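Local coordinates for L-threonine-O-3-phosphate decarboxylase (PDB 3FKD), which probably uses pyridoxal 5'-phosphate, as a member of the class I and II aminotransferase family, to decarboxylate L-threonine O-3-phosphate, at residues Leu93-Ser98 and Glu120-Ala125; Thr149-Leu154 and Glu176-Ala181; Ala236-Ile239 and Ala244-Thr247. All coordinates share one frame; numbering follows the deposited sequence.

Interaction 1 (Leu93-Ser98 and Glu120-Ala125); sequences LIAIPS and EDIGEA
Leu93 holds CG anti to its backbone N (chi1 -171°), and its second torsion extends CD2 away from the strand to meet Ala125 CB at 4.1 Å. Ile122 answers from the loop with a different split of its branches: chi1 of 43° takes the CG1 arm away to the helix 148-157, where it packs on Leu154 and Glu150, and leaves CG2 facing Ala95, whose CB lies 4.5 Å off, a loose contact. Methyl thus meets methyl in both places. Leu93 and Ala95, two residues apart on strand 91-96, point to the same side of the seven-stranded sheet that forms the core of the large domain in fold type I pyridoxal phosphate enzymes, and the loop after strand 112-117 passes across that side.

The loop holds its own shape. Asp121 OD1 accepts the backbone N of Gly123 at 2.8 Å in an Asx turn, the N-H arriving from well above the carboxylate plane. A backbone bond of 3.1 Å from Ala125 N to Ile122 O then closes the short 3-10 turn, from whose two ends the Ile122 and Ala125 side chains start toward the strand. Past the strand's end, where a cis peptide precedes Pro97, Ser98 OG reaches back to give a 2.7 Å hydrogen bond to Ala95 O, in the carbonyl plane. Elsewhere the strand is bonded to both neighbours, 112-117 and 132-136.

With no hydrogen bond joining the two segments, their mutual hold is purely apolar and modest in area; the polar bonds go instead within each segment and to neighbouring strands and side chains.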
loop_
_atom_site.group_PDB
_atom_site.type_symbol
_atom_site.label_atom_id
_atom_site.label_comp_id
_atom_site.label_asym_id
_atom_site.label_seq_id
_atom_site.Cartn_x
_atom_site.Cartn_y
_atom_site.Cartn_z
ATOM N N LEU A 93 6.337 -24.366 -5.278
ATOM C CA LEU A 93 5.280 -25.355 -5.184
ATOM C C LEU A 93 4.076 -24.689 -4.537
ATOM O O LEU A 93 4.156 -24.222 -3.406
ATOM C CB LEU A 93 5.741 -26.541 -4.307
ATOM C CG LEU A 93 4.874 -27.821 -4.226
ATOM C CD1 LEU A 93 4.573 -28.375 -5.618
ATOM C CD2 LEU A 93 5.502 -28.900 -3.357
ATOM N N ILE A 94 2.965 -24.633 -5.248
ATOM C CA ILE A 94 1.761 -24.039 -4.701
ATOM C C ILE A 94 0.586 -25.060 -4.651
ATOM O O ILE A 94 0.210 -25.636 -5.662
ATOM C CB ILE A 94 1.360 -22.821 -5.537
ATOM C CG1 ILE A 94 2.506 -21.784 -5.592
ATOM C CG2 ILE A 94 0.097 -22.223 -5.015
ATOM C CD1 ILE A 94 2.242 -20.592 -6.505
ATOM N N ALA A 95 0.018 -25.299 -3.476
ATOM C CA ALA A 95 -1.179 -26.121 -3.395
ATOM C C ALA A 95 -2.382 -25.371 -3.968
ATOM O O ALA A 95 -2.502 -24.182 -3.793
ATOM C CB ALA A 95 -1.437 -26.547 -1.977
ATOM N N ILE A 96 -3.243 -26.072 -4.690
ATOM C CA ILE A 96 -4.452 -25.488 -5.235
ATOM C C ILE A 96 -5.666 -26.378 -4.900
ATOM O O ILE A 96 -5.522 -27.576 -4.624
ATOM C CB ILE A 96 -4.349 -25.337 -6.760
ATOM C CG1 ILE A 96 -3.750 -26.602 -7.369
ATOM C CG2 ILE A 96 -3.501 -24.143 -7.138
ATOM C CD1 ILE A 96 -4.050 -26.796 -8.846
ATOM N N PRO A 97 -6.872 -25.797 -4.883
ATOM C CA PRO A 97 -7.045 -24.354 -5.057
ATOM C C PRO A 97 -6.467 -23.583 -3.866
ATOM O O PRO A 97 -6.246 -24.172 -2.786
ATOM C CB PRO A 97 -8.562 -24.174 -5.124
ATOM C CG PRO A 97 -9.170 -25.497 -4.711
ATOM C CD PRO A 97 -8.091 -26.481 -4.421
ATOM N N SER A 98 -6.242 -22.282 -4.066
ATOM C CA SER A 98 -5.711 -21.382 -3.034
ATOM C C SER A 98 -5.883 -19.923 -3.442
ATOM O O SER A 98 -6.231 -19.630 -4.574
ATOM C CB SER A 98 -4.243 -21.681 -2.768
ATOM O OG SER A 98 -3.515 -21.717 -3.990
ATOM N N GLU A 120 -4.804 -33.693 -1.107
ATOM C CA GLU A 120 -3.969 -34.864 -1.179
ATOM C C GLU A 120 -2.811 -34.435 -0.296
ATOM O O GLU A 120 -2.667 -33.248 0.006
ATOM C CB GLU A 120 -3.629 -35.152 -2.637
ATOM C CG GLU A 120 -4.920 -34.967 -3.496
ATOM C CD GLU A 120 -4.868 -35.608 -4.885
ATOM O OE1 GLU A 120 -3.800 -36.179 -5.234
ATOM O OE2 GLU A 120 -5.894 -35.520 -5.626
ATOM N N ASP A 121 -2.052 -35.386 0.216
ATOM C CA ASP A 121 -1.181 -35.062 1.328
ATOM C C ASP A 121 0.037 -34.357 0.784
ATOM O O ASP A 121 0.820 -34.952 0.041
ATOM C CB ASP A 121 -0.777 -36.322 2.080
ATOM C CG ASP A 121 0.140 -36.042 3.245
ATOM O OD1 ASP A 121 0.390 -34.853 3.532
ATOM O OD2 ASP A 121 0.615 -37.013 3.875
ATOM N N ILE A 122 0.192 -33.087 1.143
ATOM C CA ILE A 122 1.323 -32.326 0.674
ATOM C C ILE A 122 2.645 -32.882 1.209
ATOM O O ILE A 122 3.714 -32.657 0.628
ATOM C CB ILE A 122 1.139 -30.850 1.012
ATOM C CG1 ILE A 122 0.596 -30.707 2.431
ATOM C CG2 ILE A 122 0.115 -30.231 0.057
ATOM C CD1 ILE A 122 1.599 -31.021 3.515
ATOM N N GLY A 123 2.559 -33.640 2.301
ATOM C CA GLY A 123 3.741 -34.180 2.956
ATOM C C GLY A 123 4.477 -35.158 2.065
ATOM O O GLY A 123 5.542 -35.665 2.404
ATOM N N GLU A 124 3.913 -35.362 0.886
ATOM C CA GLU A 124 4.211 -36.490 0.047
ATOM C C GLU A 124 4.206 -36.014 -1.412
ATOM O O GLU A 124 4.030 -36.787 -2.341
ATOM C CB GLU A 124 3.114 -37.508 0.325
ATOM C CG GLU A 124 3.172 -38.820 -0.343
ATOM C CD GLU A 124 1.779 -39.225 -0.657
ATOM O OE1 GLU A 124 0.967 -38.281 -0.781
ATOM O OE2 GLU A 124 1.477 -40.443 -0.766
ATOM N N ALA A 125 4.413 -34.714 -1.586
ATOM C CA ALA A 125 4.627 -34.112 -2.886
ATOM C C ALA A 125 6.122 -34.118 -3.191
ATOM O O ALA A 125 6.926 -34.600 -2.385
ATOM C CB ALA A 125 4.097 -32.700 -2.900
#

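Interaction 2 (Thr149-Leu154 and Glu176-Ala181)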
loop_
_atom_site.group_PDB
_atom_site.type_symbol
_atom_site.label_atom_id
_atom_site.label_comp_id
_atom_site.label_asym_id
_atom_site.label_seq_id
_atom_site.Cartn_x
_atom_site.Cartn_y
_atom_site.Cartn_z
ATOM N N THR A 149 1.339 -30.351 13.688
ATOM C CA THR A 149 2.298 -31.460 13.652
ATOM C C THR A 149 2.683 -31.921 12.248
ATOM O O THR A 149 3.832 -32.264 11.997
ATOM C CB THR A 149 1.724 -32.677 14.396
ATOM O OG1 THR A 149 1.171 -32.245 15.642
ATOM C CG2 THR A 149 2.795 -33.710 14.657
ATOM N N GLU A 150 1.722 -31.953 11.339
ATOM C CA GLU A 150 2.010 -32.364 9.968
ATOM C C GLU A 150 2.932 -31.329 9.355
ATOM O O GLU A 150 3.875 -31.652 8.627
ATOM C CB GLU A 150 0.719 -32.494 9.161
ATOM C CG GLU A 150 0.942 -32.625 7.666
ATOM C CD GLU A 150 1.659 -33.911 7.260
ATOM O OE1 GLU A 150 1.759 -34.848 8.093
ATOM O OE2 GLU A 150 2.116 -33.985 6.094
ATOM N N ILE A 151 2.677 -30.075 9.687
ATOM C CA ILE A 151 3.510 -28.992 9.217
ATOM C C ILE A 151 4.934 -29.117 9.763
ATOM O O ILE A 151 5.882 -29.069 8.979
ATOM C CB ILE A 151 2.876 -27.623 9.515
ATOM C CG1 ILE A 151 1.653 -27.431 8.618
ATOM C CG2 ILE A 151 3.861 -26.521 9.242
ATOM C CD1 ILE A 151 0.989 -26.088 8.709
ATOM N N LEU A 152 5.092 -29.304 11.079
ATOM C CA LEU A 152 6.441 -29.458 11.666
ATOM C C LEU A 152 7.345 -30.533 11.012
ATOM O O LEU A 152 8.560 -30.373 10.938
ATOM C CB LEU A 152 6.380 -29.667 13.186
ATOM C CG LEU A 152 5.763 -28.479 13.902
ATOM C CD1 LEU A 152 5.456 -28.748 15.363
ATOM C CD2 LEU A 152 6.709 -27.273 13.735
ATOM N N ARG A 153 6.778 -31.631 10.539
ATOM C CA ARG A 153 7.647 -32.629 9.943
ATOM C C ARG A 153 8.043 -32.213 8.542
ATOM O O ARG A 153 9.132 -32.545 8.095
ATOM C CB ARG A 153 7.082 -34.053 10.018
ATOM C CG ARG A 153 5.982 -34.444 9.017
ATOM C CD ARG A 153 5.068 -35.462 9.708
ATOM N NE ARG A 153 5.218 -35.291 11.158
ATOM C CZ ARG A 153 5.489 -36.270 12.020
ATOM N NH1 ARG A 153 5.587 -37.528 11.594
ATOM N NH2 ARG A 153 5.637 -35.992 13.311
ATOM N N LEU A 154 7.189 -31.441 7.869
ATOM C CA LEU A 154 7.572 -30.845 6.585
ATOM C C LEU A 154 8.763 -29.857 6.708
ATOM O O LEU A 154 9.697 -29.872 5.900
ATOM C CB LEU A 154 6.388 -30.103 5.974
ATOM C CG LEU A 154 5.086 -30.814 5.697
ATOM C CD1 LEU A 154 3.962 -29.817 5.749
ATOM C CD2 LEU A 154 5.168 -31.470 4.329
ATOM N N GLU A 176 -4.610 -26.668 17.091
ATOM C CA GLU A 176 -3.307 -26.124 17.450
ATOM C C GLU A 176 -2.591 -25.607 16.238
ATOM O O GLU A 176 -2.369 -26.339 15.283
ATOM C CB GLU A 176 -2.431 -27.182 18.093
ATOM C CG GLU A 176 -2.635 -27.335 19.560
ATOM C CD GLU A 176 -1.392 -27.840 20.213
ATOM O OE1 GLU A 176 -1.357 -29.070 20.477
ATOM O OE2 GLU A 176 -0.457 -27.006 20.429
ATOM N N VAL A 177 -2.203 -24.351 16.279
ATOM C CA VAL A 177 -1.555 -23.790 15.114
ATOM C C VAL A 177 -0.073 -23.565 15.317
ATOM O O VAL A 177 0.414 -23.455 16.456
ATOM C CB VAL A 177 -2.195 -22.469 14.691
ATOM C CG1 VAL A 177 -3.635 -22.703 14.236
ATOM C CG2 VAL A 177 -2.093 -21.444 15.837
ATOM N N ILE A 178 0.634 -23.527 14.192
ATOM C CA ILE A 178 1.962 -22.979 14.126
ATOM C C ILE A 178 1.849 -21.504 14.548
ATOM O O ILE A 178 0.857 -20.837 14.254
ATOM C CB ILE A 178 2.529 -23.101 12.685
ATOM C CG1 ILE A 178 2.926 -24.542 12.380
ATOM C CG2 ILE A 178 3.720 -22.166 12.484
ATOM C CD1 ILE A 178 4.306 -24.933 12.914
ATOM N N ARG A 179 2.850 -21.002 15.258
ATOM C CA ARG A 179 2.803 -19.625 15.738
ATOM C C ARG A 179 4.140 -18.948 15.491
ATOM O O ARG A 179 5.096 -19.620 15.102
ATOM C CB ARG A 179 2.394 -19.580 17.210
ATOM C CG ARG A 179 2.982 -20.658 18.053
ATOM C CD ARG A 179 2.021 -21.104 19.174
ATOM N NE ARG A 179 2.614 -22.217 19.925
ATOM C CZ ARG A 179 2.084 -23.428 20.030
ATOM N NH1 ARG A 179 0.919 -23.696 19.471
ATOM N NH2 ARG A 179 2.712 -24.365 20.717
ATOM N N PRO A 180 4.215 -17.618 15.688
ATOM C CA PRO A 180 5.427 -16.872 15.273
ATOM C C PRO A 180 6.735 -17.416 15.880
ATOM O O PRO A 180 7.790 -17.438 15.226
ATOM C CB PRO A 180 5.154 -15.444 15.760
ATOM C CG PRO A 180 3.666 -15.350 15.859
ATOM C CD PRO A 180 3.170 -16.732 16.234
ATOM N N ALA A 181 6.646 -17.883 17.120
ATOM C CA ALA A 181 7.831 -18.365 17.838
ATOM C C ALA A 181 8.377 -19.713 17.312
ATOM O O ALA A 181 9.370 -20.229 17.815
ATOM C CB ALA A 181 7.554 -18.413 19.368
#
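Ile151, on the helix 148-157, and Ile178, in the loop between strands 162-166 and 189-194, bring their backbones closest, with CA atoms 7.9 Å apart. Helix and loop belong to the alpha/beta large domain of the aminotransferase fold, and both isoleucines also rest on Leu165 of the central sheet.

Ile178 carries the loop's side of the contact. Its CG1 stands anti to the carbonyl carbon (chi1 -74°), and a further bend at chi2 (-82°) turns CD1 to the helix. Ile151 presents its CG2 branch, which meets Ile178 CG1 at 3.8 Å as the two side chains cross obliquely. Leu152 leaves the helix at an angle to the loop, yet its end swings in and runs alongside Ile178 in the opposite direction. The Ile178 tip therefore sits against two consecutive helix residues, in a contact made of hydrocarbon alone.

Polar atoms gather beside it: Val177 O accepts a hydrogen bond from Arg148 at the start of the helix, and Glu176 OE2 lies in the plane of the Arg179 guanidinium, at its edge, in a long salt bridge of 3.7 Å to NH1. In the apolar contact itself, the shortest separation is 3.5 Å, between Leu152 CD2 and Ile178 CD1.

Interaction 3 (Ala236-Ile239 and Ala244-Thr247); sequences AKFI and AQFT
Phe246 lies with its ring between two saturated carbons, turned with one face to Ile239 and its rim to the rim of Phe238. Over one face stands Ile239 CG1, 3.8 Å from the Phe246 ring centroid and only 7° off the ring normal, a well-centred CH-pi contact. On the opposite face Gln245 CG, from the neighbouring residue, lies nearer the rim. The ring also slides in beside the helix backbone, Phe246 CD2 coming within 3.6 Å of Ile239 CA.

Phe238 meets the same ring differently. With CG anti to its backbone N (chi1 -163°), it reaches toward the loop, and Phe238 CD1 approaches Phe246 CE2 at 3.7 Å. The planes stand 75° apart and the centroids 5.9 Å, but the rings touch rim to rim, so neither covers the other. Gln245, fully extended to its amide, brings NE2 to the edge of the Phe238 ring, 4.1 Å from CE1.

The chain links two helices here: helix 230-241 ends, a type I turn runs from Ala244 to Thr247, closed by Thr247 N to Ala244 O at 3.1 Å, and helix 250-266 follows. Leu33 of the helix 31-39 touches both phenylalanines, and His36 stacks on Phe238. Across the two segments the binding is dispersive, with no hydrogen bond; the CH-pi and rim contacts probably help to hold the Phe246 ring in its orientation, along with Gln245 CG, Leu33 and Tyr199.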
loop_
_atom_site.group_PDB
_atom_site.type_symbol
_atom_site.label_atom_id
_atom_site.label_comp_id
_atom_site.label_asym_id
_atom_site.label_seq_id
_atom_site.Cartn_x
_atom_site.Cartn_y
_atom_site.Cartn_z
ATOM N N ALA A 236 -4.142 -1.239 14.246
ATOM C CA ALA A 236 -3.390 -2.402 14.713
ATOM C C ALA A 236 -2.912 -2.277 16.156
ATOM O O ALA A 236 -3.021 -3.238 16.925
ATOM C CB ALA A 236 -2.209 -2.726 13.771
ATOM N N LYS A 237 -2.363 -1.114 16.499
ATOM C CA LYS A 237 -1.919 -0.821 17.862
ATOM C C LYS A 237 -3.042 -1.037 18.883
ATOM O O LYS A 237 -2.832 -1.619 19.946
ATOM C CB LYS A 237 -1.405 0.624 17.949
ATOM C CG LYS A 237 0.075 0.735 17.754
ATOM C CD LYS A 237 0.498 2.160 17.476
ATOM C CE LYS A 237 1.984 2.233 17.070
ATOM N NZ LYS A 237 2.413 3.576 16.653
ATOM N N PHE A 238 -4.235 -0.565 18.539
ATOM C CA PHE A 238 -5.441 -0.756 19.341
ATOM C C PHE A 238 -5.864 -2.240 19.498
ATOM O O PHE A 238 -6.090 -2.718 20.608
ATOM C CB PHE A 238 -6.590 0.069 18.757
ATOM C CG PHE A 238 -7.723 0.258 19.711
ATOM C CD1 PHE A 238 -8.897 -0.445 19.560
ATOM C CD2 PHE A 238 -7.611 1.126 20.771
ATOM C CE1 PHE A 238 -9.940 -0.267 20.441
ATOM C CE2 PHE A 238 -8.645 1.289 21.651
ATOM C CZ PHE A 238 -9.804 0.599 21.486
ATOM N N ILE A 239 -5.967 -2.961 18.386
ATOM C CA ILE A 239 -6.237 -4.402 18.462
ATOM C C ILE A 239 -5.230 -5.149 19.375
ATOM O O ILE A 239 -5.634 -5.992 20.193
ATOM C CB ILE A 239 -6.300 -5.039 17.059
ATOM C CG1 ILE A 239 -7.546 -4.516 16.319
ATOM C CG2 ILE A 239 -6.224 -6.592 17.143
ATOM C CD1 ILE A 239 -7.428 -4.488 14.772
ATOM N N ALA A 244 -8.486 -9.429 24.331
ATOM C CA ALA A 244 -9.855 -9.863 24.644
ATOM C C ALA A 244 -10.940 -9.241 23.748
ATOM O O ALA A 244 -11.802 -9.940 23.204
ATOM C CB ALA A 244 -10.182 -9.660 26.152
ATOM N N GLN A 245 -10.927 -7.928 23.619
ATOM C CA GLN A 245 -11.957 -7.256 22.839
ATOM C C GLN A 245 -12.021 -7.763 21.388
ATOM O O GLN A 245 -13.068 -7.747 20.737
ATOM C CB GLN A 245 -11.698 -5.763 22.857
ATOM C CG GLN A 245 -12.712 -4.962 22.136
ATOM C CD GLN A 245 -12.463 -3.493 22.276
ATOM O OE1 GLN A 245 -11.714 -3.053 23.170
ATOM N NE2 GLN A 245 -13.081 -2.718 21.410
ATOM N N PHE A 246 -10.894 -8.215 20.878
ATOM C CA PHE A 246 -10.877 -8.554 19.481
ATOM C C PHE A 246 -10.754 -10.044 19.250
ATOM O O PHE A 246 -10.540 -10.480 18.144
ATOM C CB PHE A 246 -9.838 -7.712 18.720
ATOM C CG PHE A 246 -10.179 -6.250 18.696
ATOM C CD1 PHE A 246 -11.159 -5.772 17.838
ATOM C CD2 PHE A 246 -9.544 -5.352 19.561
ATOM C CE1 PHE A 246 -11.486 -4.423 17.833
ATOM C CE2 PHE A 246 -9.869 -4.022 19.548
ATOM C CZ PHE A 246 -10.836 -3.556 18.676
ATOM N N THR A 247 -10.893 -10.801 20.329
ATOM C CA THR A 247 -10.960 -12.258 20.269
ATOM C C THR A 247 -12.222 -12.737 19.529
ATOM O O THR A 247 -13.321 -12.219 19.727
ATOM C CB THR A 247 -10.941 -12.830 21.670
ATOM O OG1 THR A 247 -9.622 -12.656 22.206
ATOM C CG2 THR A 247 -11.377 -14.324 21.680
#

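How the interactions relate
Interactions 1 and 2 adjoin, their centres 16 Å apart. The 3-10 turn of 120-125 lies against the helix segment 149-154: Gly123 CA meets Leu154 CD2 at 3.4 Å, while Asp121 OD1 and Glu150 OE2, two like charges, approach to 3.2 Å. The helix 148-157 is thus flanked by both loops, 120-125 and 176-181, beside the same central sheet. Interaction 3 stands apart, in a helical region about 33 Å from interaction 1 and 24 Å from interaction 2 between centres; its nearest atoms to interaction 2 are about 13 Å away. In this fold the cofactor usually sits near the C-terminal ends of the parallel strands, the end where residues 97-98 leave strand 91-96.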